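Local coordinates for protein CAIP (Helicobacter cinaedi, PDB 5LBH) that probably stores iron as a Dps-like mini-ferritin and acts as an antigen that promotes the differentiation of macrophages into foam cells in atherosclerotic inflammation, at residues A[94-99]-A[138-143]; A[77-82]-A[100-105]. All coordinates share one frame; numbering follows the deposited sequence.

Contact 1 of 2, residues A[94-99]-A[138-143]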
loop_
_atom_site.group_PDB
_atom_site.type_symbol
_atom_site.label_atom_id
_atom_site.label_comp_id
_atom_site.label_asym_id
_atom_site.label_seq_id
_atom_site.Cartn_x
_atom_site.Cartn_y
_atom_site.Cartn_z
ATOM N N GLN A 94 18.401 -7.061 32.568
ATOM C CA GLN A 94 18.137 -8.066 33.592
ATOM C C GLN A 94 16.926 -7.741 34.451
ATOM O O GLN A 94 16.288 -8.661 34.971
ATOM C CB GLN A 94 19.368 -8.284 34.474
ATOM C CG GLN A 94 19.935 -7.044 35.056
ATOM C CD GLN A 94 21.454 -7.111 35.206
ATOM O OE1 GLN A 94 22.077 -8.157 34.977
ATOM N NE2 GLN A 94 22.056 -5.985 35.594
ATOM N N ALA A 95 16.559 -6.474 34.601
ATOM C CA ALA A 95 15.238 -6.198 35.154
ATOM C C ALA A 95 14.162 -6.898 34.329
ATOM O O ALA A 95 13.274 -7.554 34.883
ATOM C CB ALA A 95 14.975 -4.697 35.210
ATOM N N VAL A 96 14.265 -6.818 33.000
ATOM C CA VAL A 96 13.239 -7.380 32.131
ATOM C C VAL A 96 13.298 -8.905 32.155
ATOM O O VAL A 96 12.264 -9.579 32.154
ATOM C CB VAL A 96 13.401 -6.824 30.701
ATOM C CG1 VAL A 96 12.670 -7.710 29.664
ATOM C CG2 VAL A 96 12.998 -5.360 30.629
ATOM N N LEU A 97 14.504 -9.475 32.161
ATOM C CA LEU A 97 14.626 -10.930 32.225
ATOM C C LEU A 97 13.987 -11.475 33.498
ATOM O O LEU A 97 13.211 -12.432 33.448
ATOM C CB LEU A 97 16.099 -11.352 32.142
ATOM C CG LEU A 97 16.458 -12.841 32.288
ATOM C CD1 LEU A 97 15.800 -13.687 31.184
ATOM C CD2 LEU A 97 17.965 -13.086 32.307
ATOM N N ALA A 98 14.237 -10.827 34.642
ATOM C CA ALA A 98 13.670 -11.316 35.895
ATOM C C ALA A 98 12.145 -11.286 35.862
ATOM O O ALA A 98 11.489 -12.262 36.245
ATOM C CB ALA A 98 14.190 -10.500 37.072
ATOM N N ASP A 99 11.560 -10.190 35.377
ATOM C CA ASP A 99 10.102 -10.130 35.316
ATOM C C ASP A 99 9.529 -11.092 34.283
ATOM O O ASP A 99 8.427 -11.613 34.485
ATOM C CB ASP A 99 9.624 -8.699 35.052
ATOM C CG ASP A 99 9.694 -7.820 36.303
ATOM O OD1 ASP A 99 9.860 -8.369 37.407
ATOM O OD2 ASP A 99 9.554 -6.589 36.191
ATOM N N TRP A 138 15.347 -16.537 26.033
ATOM C CA TRP A 138 16.545 -17.051 25.369
ATOM C C TRP A 138 17.391 -15.922 24.769
ATOM O O TRP A 138 18.627 -15.982 24.786
ATOM C CB TRP A 138 16.160 -18.054 24.276
ATOM C CG TRP A 138 17.308 -18.341 23.352
ATOM C CD1 TRP A 138 18.500 -18.927 23.687
ATOM C CD2 TRP A 138 17.390 -18.043 21.951
ATOM N NE1 TRP A 138 19.315 -19.017 22.581
ATOM C CE2 TRP A 138 18.660 -18.481 21.503
ATOM C CE3 TRP A 138 16.511 -17.463 21.028
ATOM C CZ2 TRP A 138 19.078 -18.341 20.172
ATOM C CZ3 TRP A 138 16.925 -17.330 19.702
ATOM C CH2 TRP A 138 18.199 -17.766 19.290
ATOM N N MET A 139 16.744 -14.888 24.230
ATOM C CA MET A 139 17.490 -13.814 23.593
ATOM C C MET A 139 18.162 -12.922 24.633
ATOM O O MET A 139 19.310 -12.500 24.447
ATOM C CB MET A 139 16.558 -13.002 22.698
ATOM C CG MET A 139 16.050 -13.753 21.462
ATOM S SD MET A 139 14.943 -12.695 20.485
ATOM C CE MET A 139 14.785 -13.686 19.014
ATOM N N LEU A 140 17.475 -12.655 25.752
ATOM C CA LEU A 140 18.063 -11.826 26.801
ATOM C C LEU A 140 19.234 -12.535 27.470
ATOM O O LEU A 140 20.241 -11.898 27.802
ATOM C CB LEU A 140 17.013 -11.448 27.841
ATOM C CG LEU A 140 16.050 -10.311 27.493
ATOM C CD1 LEU A 140 14.816 -10.333 28.412
ATOM C CD2 LEU A 140 16.743 -8.990 27.585
ATOM N N LYS A 141 19.123 -13.855 27.681
ATOM C CA LYS A 141 20.253 -14.593 28.239
ATOM C C LYS A 141 21.444 -14.583 27.290
ATOM O O LYS A 141 22.592 -14.448 27.728
ATOM C CB LYS A 141 19.860 -16.028 28.568
ATOM C CG LYS A 141 18.980 -16.180 29.786
ATOM C CD LYS A 141 18.512 -17.614 29.878
ATOM C CE LYS A 141 17.768 -17.885 31.158
ATOM N NZ LYS A 141 17.247 -19.292 31.189
ATOM N N SER A 142 21.197 -14.694 25.983
ATOM C CA SER A 142 22.312 -14.626 25.045
ATOM C C SER A 142 22.922 -13.235 25.051
ATOM O O SER A 142 24.145 -13.088 24.987
ATOM C CB SER A 142 21.856 -15.008 23.639
ATOM O OG SER A 142 21.544 -16.388 23.571
ATOM N N GLN A 143 22.084 -12.208 25.201
ATOM C CA GLN A 143 22.588 -10.849 25.174
ATOM C C GLN A 143 23.377 -10.519 26.435
ATOM O O GLN A 143 24.367 -9.789 26.362
ATOM C CB GLN A 143 21.421 -9.887 24.969
ATOM C CG GLN A 143 21.797 -8.421 25.027
ATOM C CD GLN A 143 20.601 -7.512 24.864
ATOM O OE1 GLN A 143 19.482 -7.977 24.637
ATOM N NE2 GLN A 143 20.831 -6.205 24.962
#

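Contact 2 of 2, residues A[77-82]-A[100-105]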
loop_
_atom_site.group_PDB
_atom_site.type_symbol
_atom_site.label_atom_id
_atom_site.label_comp_id
_atom_site.label_asym_id
_atom_site.label_seq_id
_atom_site.Cartn_x
_atom_site.Cartn_y
_atom_site.Cartn_z
ATOM N N ALA A 77 -0.838 -6.598 42.542
ATOM C CA ALA A 77 0.371 -6.838 41.774
ATOM C C ALA A 77 1.450 -7.438 42.659
ATOM O O ALA A 77 1.646 -7.013 43.799
ATOM C CB ALA A 77 0.872 -5.537 41.161
ATOM N N LYS A 78 2.132 -8.454 42.143
ATOM C CA LYS A 78 3.331 -8.929 42.810
ATOM C C LYS A 78 4.599 -8.328 42.230
ATOM O O LYS A 78 5.623 -8.294 42.923
ATOM C CB LYS A 78 3.407 -10.455 42.752
ATOM C CG LYS A 78 2.250 -11.088 43.471
ATOM C CD LYS A 78 2.548 -12.503 43.888
ATOM C CE LYS A 78 1.407 -13.043 44.739
ATOM N NZ LYS A 78 1.825 -14.274 45.498
ATOM N N ILE A 79 4.562 -7.851 40.985
ATOM C CA ILE A 79 5.723 -7.180 40.420
ATOM C C ILE A 79 5.923 -5.858 41.141
ATOM O O ILE A 79 4.970 -5.095 41.339
ATOM C CB ILE A 79 5.553 -7.000 38.904
ATOM C CG1 ILE A 79 5.808 -8.340 38.233
ATOM C CG2 ILE A 79 6.527 -5.958 38.348
ATOM C CD1 ILE A 79 5.732 -8.306 36.800
ATOM N N LYS A 80 7.160 -5.591 41.559
ATOM C CA LYS A 80 7.451 -4.404 42.356
ATOM C C LYS A 80 7.599 -3.189 41.458
ATOM O O LYS A 80 8.134 -3.284 40.354
ATOM C CB LYS A 80 8.736 -4.594 43.165
ATOM C CG LYS A 80 8.773 -5.851 44.028
ATOM C CD LYS A 80 8.046 -5.665 45.341
ATOM C CE LYS A 80 8.154 -6.923 46.217
ATOM N NZ LYS A 80 9.577 -7.319 46.485
ATOM N N GLU A 81 7.108 -2.047 41.929
ATOM C CA GLU A 81 7.375 -0.794 41.241
ATOM C C GLU A 81 8.819 -0.355 41.466
ATOM O O GLU A 81 9.483 -0.781 42.412
ATOM C CB GLU A 81 6.382 0.287 41.669
ATOM C CG GLU A 81 4.998 0.036 41.073
ATOM C CD GLU A 81 4.089 1.260 41.061
ATOM O OE1 GLU A 81 3.597 1.656 42.145
ATOM O OE2 GLU A 81 3.912 1.847 39.952
ATOM N N GLU A 82 9.328 0.441 40.530
ATOM C CA GLU A 82 10.710 0.898 40.533
ATOM C C GLU A 82 10.781 2.413 40.708
ATOM O O GLU A 82 10.288 3.168 39.857
ATOM C CB GLU A 82 11.424 0.457 39.252
ATOM C CG GLU A 82 12.861 0.938 39.132
ATOM C CD GLU A 82 13.729 0.534 40.309
ATOM O OE1 GLU A 82 13.592 1.145 41.385
ATOM O OE2 GLU A 82 14.564 -0.382 40.165
ATOM N N TYR A 100 10.248 -11.335 33.181
ATOM C CA TYR A 100 9.795 -12.304 32.180
ATOM C C TYR A 100 9.720 -13.715 32.755
ATOM O O TYR A 100 8.839 -14.498 32.386
ATOM C CB TYR A 100 10.721 -12.302 30.967
ATOM C CG TYR A 100 10.395 -11.274 29.942
ATOM C CD1 TYR A 100 9.430 -10.311 30.181
ATOM C CD2 TYR A 100 11.003 -11.301 28.713
ATOM C CE1 TYR A 100 9.114 -9.372 29.229
ATOM C CE2 TYR A 100 10.696 -10.371 27.751
ATOM C CZ TYR A 100 9.753 -9.412 28.012
ATOM O OH TYR A 100 9.458 -8.480 27.048
ATOM N N GLU A 101 10.678 -14.076 33.618
ATOM C CA GLU A 101 10.649 -15.384 34.259
ATOM C C GLU A 101 9.436 -15.496 35.162
ATOM O O GLU A 101 8.854 -16.579 35.312
ATOM C CB GLU A 101 11.890 -15.583 35.128
ATOM C CG GLU A 101 13.163 -15.154 34.489
ATOM C CD GLU A 101 13.956 -16.296 33.983
ATOM O OE1 GLU A 101 13.319 -17.228 33.445
ATOM O OE2 GLU A 101 15.207 -16.231 34.083
ATOM N N TYR A 102 9.050 -14.382 35.774
ATOM C CA TYR A 102 7.850 -14.358 36.587
ATOM C C TYR A 102 6.606 -14.547 35.727
ATOM O O TYR A 102 5.763 -15.397 36.022
ATOM C CB TYR A 102 7.800 -13.048 37.353
ATOM C CG TYR A 102 6.502 -12.813 38.058
ATOM C CD1 TYR A 102 5.583 -11.889 37.558
ATOM C CD2 TYR A 102 6.175 -13.521 39.203
ATOM C CE1 TYR A 102 4.388 -11.660 38.203
ATOM C CE2 TYR A 102 4.990 -13.305 39.846
ATOM C CZ TYR A 102 4.093 -12.373 39.346
ATOM O OH TYR A 102 2.889 -12.154 39.990
ATOM N N PHE A 103 6.494 -13.793 34.634
ATOM C CA PHE A 103 5.353 -13.964 33.737
ATOM C C PHE A 103 5.331 -15.364 33.135
ATOM O O PHE A 103 4.254 -15.932 32.926
ATOM C CB PHE A 103 5.374 -12.899 32.637
ATOM C CG PHE A 103 4.814 -11.555 33.060
ATOM C CD1 PHE A 103 3.451 -11.373 33.254
ATOM C CD2 PHE A 103 5.659 -10.461 33.250
ATOM C CE1 PHE A 103 2.931 -10.111 33.610
ATOM C CE2 PHE A 103 5.161 -9.218 33.611
ATOM C CZ PHE A 103 3.798 -9.043 33.804
ATOM N N LEU A 104 6.499 -15.948 32.863
ATOM C CA LEU A 104 6.509 -17.304 32.321
ATOM C C LEU A 104 5.842 -18.288 33.286
ATOM O O LEU A 104 4.964 -19.063 32.880
ATOM C CB LEU A 104 7.934 -17.732 31.983
ATOM C CG LEU A 104 8.119 -19.187 31.564
ATOM C CD1 LEU A 104 7.534 -19.474 30.183
ATOM C CD2 LEU A 104 9.593 -19.510 31.565
ATOM N N LYS A 105 6.218 -18.249 34.580
ATOM C CA LYS A 105 5.549 -19.092 35.578
ATOM C C LYS A 105 4.044 -18.857 35.574
ATOM O O LYS A 105 3.255 -19.806 35.527
ATOM C CB LYS A 105 6.102 -18.832 36.977
ATOM C CG LYS A 105 7.399 -19.530 37.329
ATOM C CD LYS A 105 7.665 -19.398 38.829
ATOM C CE LYS A 105 7.990 -17.952 39.251
ATOM N NZ LYS A 105 9.434 -17.601 39.054
#

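Contact 1 of 2, residues A[94-99]-A[138-143]
Leu140 lays its CD1 methyl over helix 89-116 between Val96 and Leu97, at 3.6 Å from Val96 CG1 and 4.1 Å from Leu97 CB. This is antiparallel packing of the last two long helices in the four-helix bundle of the ferritin-like fold. The short segments run at 144° to each other, and their axes come to within 10.0 Å. Leu97 and Leu140 sit level with one another, their CA atoms 6.5 Å apart, and both CB atoms point into the interface.

The contacts have a reciprocal knobs-into-holes pattern. Leu140 touches Ala93, Val96, Leu97 and Tyr100, spaced as the corners of a hole on helix 89-116, whereas Leu97 fits among Ile137, Leu140, Lys141 and Leu144 of helix 120-144. The torsions of the two leucines differ. In Leu140, CG lies anti to the carbonyl carbon (chi1 -79°), and CD1 reaches close enough to the facing helix to come within 3.9 Å of Leu97 N. In Leu97, CG lies opposite the backbone N (chi1 176°), and chi2 then turns CD2 to the aliphatic stem of Lys141. The Val96 and Leu140 side chains cross at about a right angle, with branch tips meeting rather than lengths running alongside.

Burial falls off across the interface, from enclosed Val96 through the partly exposed leucines to solvent-exposed Lys141. Elsewhere on 94-99, Ala95 and Asp99 face helix 4-28, where Asp99 makes a salt bridge with Lys21. Trp138 and Met139 instead pack on Trp27 and Phe34 of a second subunit, so helix 120-144 serves both its own bundle and the dodecamer. At the exposed margin, Leu97 CD2 stands 4.1 Å from Lys141 CG, and the lysine chain runs on extended beyond that atom.

Contact 2 of 2, residues A[77-82]-A[100-105]
Ile79 fits the end of its side chain into the angle between two aromatic rings of helix 89-116, those of Tyr102 and Phe103, whose planes are turned about 66° from each other. The loop 77-82 follows the short helix 70-76, which lies between the second and third long helices of the bundle as in Dps proteins, and this contact fastens it to the third. Ile79 CG1 approaches the Tyr102 ring obliquely, 3.6 Å from CE1. The chain is extended beyond CG1 (chi2 -178°), and this carries the terminal methyl on to Phe103, where CD1 lies 3.4 Å from Phe103 CE2, the two side chains crossing at about a right angle.

Lys78 meets the phenol end of Tyr102, also at roughly a right angle, through its stem, while its amine leads away from the helix. The polar atoms here share one carboxylate on helix 4-28: Asp14 OD2 is hydrogen-bonded to Tyr102 OH, and Asp14 OD1 to the backbone N atoms of Lys78 and Ile79, fixing loop and tyrosine together. Phe103 also meets the ring of Phe48 on helix 34-61. Beside the phenol oxygen, Lys78 CB comes within 3.3 Å of Tyr102 OH.

How the contacts relate
Contacts 1 and 2 use successive parts of helix 89-116, with centres 13 Å apart. Contact 1 joins it to helix 120-144, contact 2 to the loop after helix 70-76. Three packing pairs connect them: Leu140 CD1 lies 3.9 Å from Tyr100 CD2, Asp99 OD2 lies 3.8 Å from Ile79 CG2, and Lys141 CE lies 4.2 Å from Glu101 OE2. Tyr100, whose CB points away from the 77-82 loop, packs against Ile44 and Phe48, so the packing continues from contact 1 to helix 34-61. That helix carries the iron ligands Asp53 and Glu57. Neither contact supplies either residue; contact 1 joins two bundle helices and contact 2 ties a loop to one of them.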